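Local coordinates for Oxidored_FMN domain-containing protein ([Pseudomonas] geniculata N1, PDB 6L6J) that probably oxidises the amine 6-hydroxypseudooxynicotine, using bound FMN and a [4Fe-4S] cluster, in a fold that also binds ADP, at residues I63-S67 and H116-L121. Residue numbers count along the deposited sequence, not the author numbering.
Sequences IHETS and HREHPL. With SO4 (sulfate ion), chain F.
In this eight-stranded TIM barrel, strands 55-62 and 99-105 are neighbours, and the loops that follow them meet through residues 63-67 and 116-121, by van der Waals contact and a bridging water. Ile63 leaves strand 55-62, and His64 opens a type I beta turn to Ser67, closed by Ser67 N to His64 O at 2.9 Å. The imidazole of His64 (chi1 t) stands beside the turn: ND1 hydrogen-bonds with Thr66 OG1 at 2.9 Å, while NE2 donates to O4 of a sulfate, probably from the crystallisation liquor, at 2.7 Å. Glu65, its CA 6.2 Å from that of His116, sets CG 3.7 Å from His116 ND1. At the centre, Thr66 (chi1 p) has CG2 3.3 Å from Glu118 CG and 3.7 Å from His119 O; its OG1, also hydrogen-bonded to His106, is 3.5 Å from Leu121 CD1. The Thr66 and Pro120 CA atoms approach to 5.2 Å, and a water joins Thr66 O (2.8 Å) to Leu121 N (2.9 Å). Residues 116-120 are irregular: Arg117 has positive phi (39/61), its CA-to-CB bond pointing away from 63-67, and Glu118 OE1 accepts from His119 N at 3.0 Å. Around them, Ser67 OG hydrogen-bonds to Ala107 N beyond strand 99-105, Pro120 makes a backbone hydrogen bond with Arg138 of strand 138-139, and Trp151 of helix 142-162 stacks on His64 and touches Thr66 and Leu121.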
loop_
_atom_site.group_PDB
_atom_site.type_symbol
_atom_site.label_atom_id
_atom_site.label_comp_id
_atom_site.label_asym_id
_atom_site.label_seq_id
_atom_site.Cartn_x
_atom_site.Cartn_y
_atom_site.Cartn_z
ATOM N N ILE A 63 -5.996 21.674 -8.308
ATOM C CA ILE A 63 -6.821 22.913 -8.462
ATOM C C ILE A 63 -6.263 23.876 -9.520
ATOM O O ILE A 63 -6.917 24.903 -9.747
ATOM C CB ILE A 63 -6.978 23.616 -7.108
ATOM C CG1 ILE A 63 -5.663 24.215 -6.610
ATOM C CG2 ILE A 63 -7.579 22.658 -6.100
ATOM C CD1 ILE A 63 -5.854 25.284 -5.564
ATOM N N HIS A 64 -5.107 23.584 -10.125
ATOM C CA HIS A 64 -4.403 24.488 -11.082
ATOM C C HIS A 64 -3.204 23.769 -11.710
ATOM O O HIS A 64 -2.627 22.885 -11.042
ATOM C CB HIS A 64 -3.948 25.773 -10.365
ATOM C CG HIS A 64 -3.577 26.884 -11.283
ATOM N ND1 HIS A 64 -2.275 27.214 -11.546
ATOM C CD2 HIS A 64 -4.343 27.731 -12.008
ATOM C CE1 HIS A 64 -2.254 28.219 -12.393
ATOM N NE2 HIS A 64 -3.515 28.547 -12.703
ATOM N N GLU A 65 -2.800 24.218 -12.902
ATOM C CA GLU A 65 -1.704 23.660 -13.761
ATOM C C GLU A 65 -0.332 23.728 -13.049
ATOM O O GLU A 65 0.581 22.918 -13.403
ATOM C CB GLU A 65 -1.677 24.418 -15.096
ATOM C CG GLU A 65 -2.976 24.311 -15.890
ATOM C CD GLU A 65 -4.021 25.416 -15.700
ATOM O OE1 GLU A 65 -4.318 25.791 -14.526
ATOM O OE2 GLU A 65 -4.551 25.907 -16.744
ATOM N N THR A 66 -0.180 24.661 -12.105
ATOM C CA THR A 66 1.025 24.835 -11.258
ATOM C C THR A 66 1.105 23.734 -10.180
ATOM O O THR A 66 2.100 23.747 -9.400
ATOM C CB THR A 66 1.041 26.218 -10.585
ATOM O OG1 THR A 66 -0.106 26.404 -9.739
ATOM C CG2 THR A 66 1.097 27.346 -11.589
ATOM N N SER A 67 0.122 22.825 -10.108
ATOM C CA SER A 67 0.112 21.735 -9.102
ATOM C C SER A 67 -0.007 20.363 -9.770
ATOM O O SER A 67 -1.131 19.988 -10.120
ATOM C CB SER A 67 -0.991 21.939 -8.100
ATOM O OG SER A 67 -1.104 20.800 -7.273
ATOM N N HIS A 116 2.073 20.738 -17.773
ATOM C CA HIS A 116 1.951 21.996 -18.549
ATOM C C HIS A 116 3.209 22.839 -18.383
ATOM O O HIS A 116 3.092 24.080 -18.451
ATOM C CB HIS A 116 0.717 22.783 -18.116
ATOM C CG HIS A 116 -0.550 22.157 -18.567
ATOM N ND1 HIS A 116 -1.408 21.533 -17.698
ATOM C CD2 HIS A 116 -1.084 22.026 -19.794
ATOM C CE1 HIS A 116 -2.439 21.070 -18.361
ATOM N NE2 HIS A 116 -2.260 21.351 -19.636
ATOM N N ARG A 117 4.353 22.174 -18.185
ATOM C CA ARG A 117 5.701 22.789 -18.129
ATOM C C ARG A 117 5.570 24.115 -17.391
ATOM O O ARG A 117 5.854 25.163 -17.952
ATOM C CB ARG A 117 6.268 22.961 -19.540
ATOM C CG ARG A 117 6.662 21.661 -20.218
ATOM C CD ARG A 117 5.499 20.969 -20.899
ATOM N NE ARG A 117 5.995 19.977 -21.846
ATOM C CZ ARG A 117 6.451 18.767 -21.530
ATOM N NH1 ARG A 117 6.427 18.351 -20.281
ATOM N NH2 ARG A 117 6.916 17.961 -22.471
ATOM N N GLU A 118 5.135 24.045 -16.148
ATOM C CA GLU A 118 4.771 25.236 -15.352
ATOM C C GLU A 118 5.765 25.364 -14.195
ATOM O O GLU A 118 6.561 24.407 -13.978
ATOM C CB GLU A 118 3.294 25.093 -14.963
ATOM C CG GLU A 118 2.751 26.255 -14.170
ATOM C CD GLU A 118 2.709 27.593 -14.875
ATOM O OE1 GLU A 118 3.657 28.415 -14.678
ATOM O OE2 GLU A 118 1.722 27.816 -15.580
ATOM N N HIS A 119 5.783 26.543 -13.563
ATOM C CA HIS A 119 6.588 26.847 -12.352
ATOM C C HIS A 119 5.786 26.455 -11.108
ATOM O O HIS A 119 4.683 26.932 -10.900
ATOM C CB HIS A 119 7.012 28.319 -12.355
ATOM C CG HIS A 119 7.834 28.707 -13.531
ATOM N ND1 HIS A 119 9.231 28.642 -13.520
ATOM C CD2 HIS A 119 7.480 29.227 -14.733
ATOM C CE1 HIS A 119 9.694 29.082 -14.690
ATOM N NE2 HIS A 119 8.631 29.453 -15.458
ATOM N N PRO A 120 6.281 25.532 -10.265
ATOM C CA PRO A 120 5.638 25.251 -8.979
ATOM C C PRO A 120 5.801 26.429 -8.002
ATOM O O PRO A 120 6.654 27.290 -8.205
ATOM C CB PRO A 120 6.363 24.003 -8.438
ATOM C CG PRO A 120 7.191 23.498 -9.603
ATOM C CD PRO A 120 7.466 24.695 -10.492
ATOM N N LEU A 121 5.005 26.428 -6.938
ATOM C CA LEU A 121 4.873 27.589 -6.024
ATOM C C LEU A 121 5.377 27.210 -4.620
ATOM O O LEU A 121 5.340 26.028 -4.262
ATOM C CB LEU A 121 3.411 28.046 -6.012
ATOM C CG LEU A 121 2.740 28.168 -7.375
ATOM C CD1 LEU A 121 1.259 28.438 -7.199
ATOM C CD2 LEU A 121 3.381 29.256 -8.233
HETATM S S SO4 F . -5.166 31.608 -14.191
HETATM O O1 SO4 F . -6.493 31.211 -13.805
HETATM O O2 SO4 F . -5.232 32.443 -15.380
HETATM O O3 SO4 F . -4.556 32.332 -13.098
HETATM O O4 SO4 F . -4.385 30.431 -14.491
HETATM O O HOH W 1 3.122 24.180 -6.803
#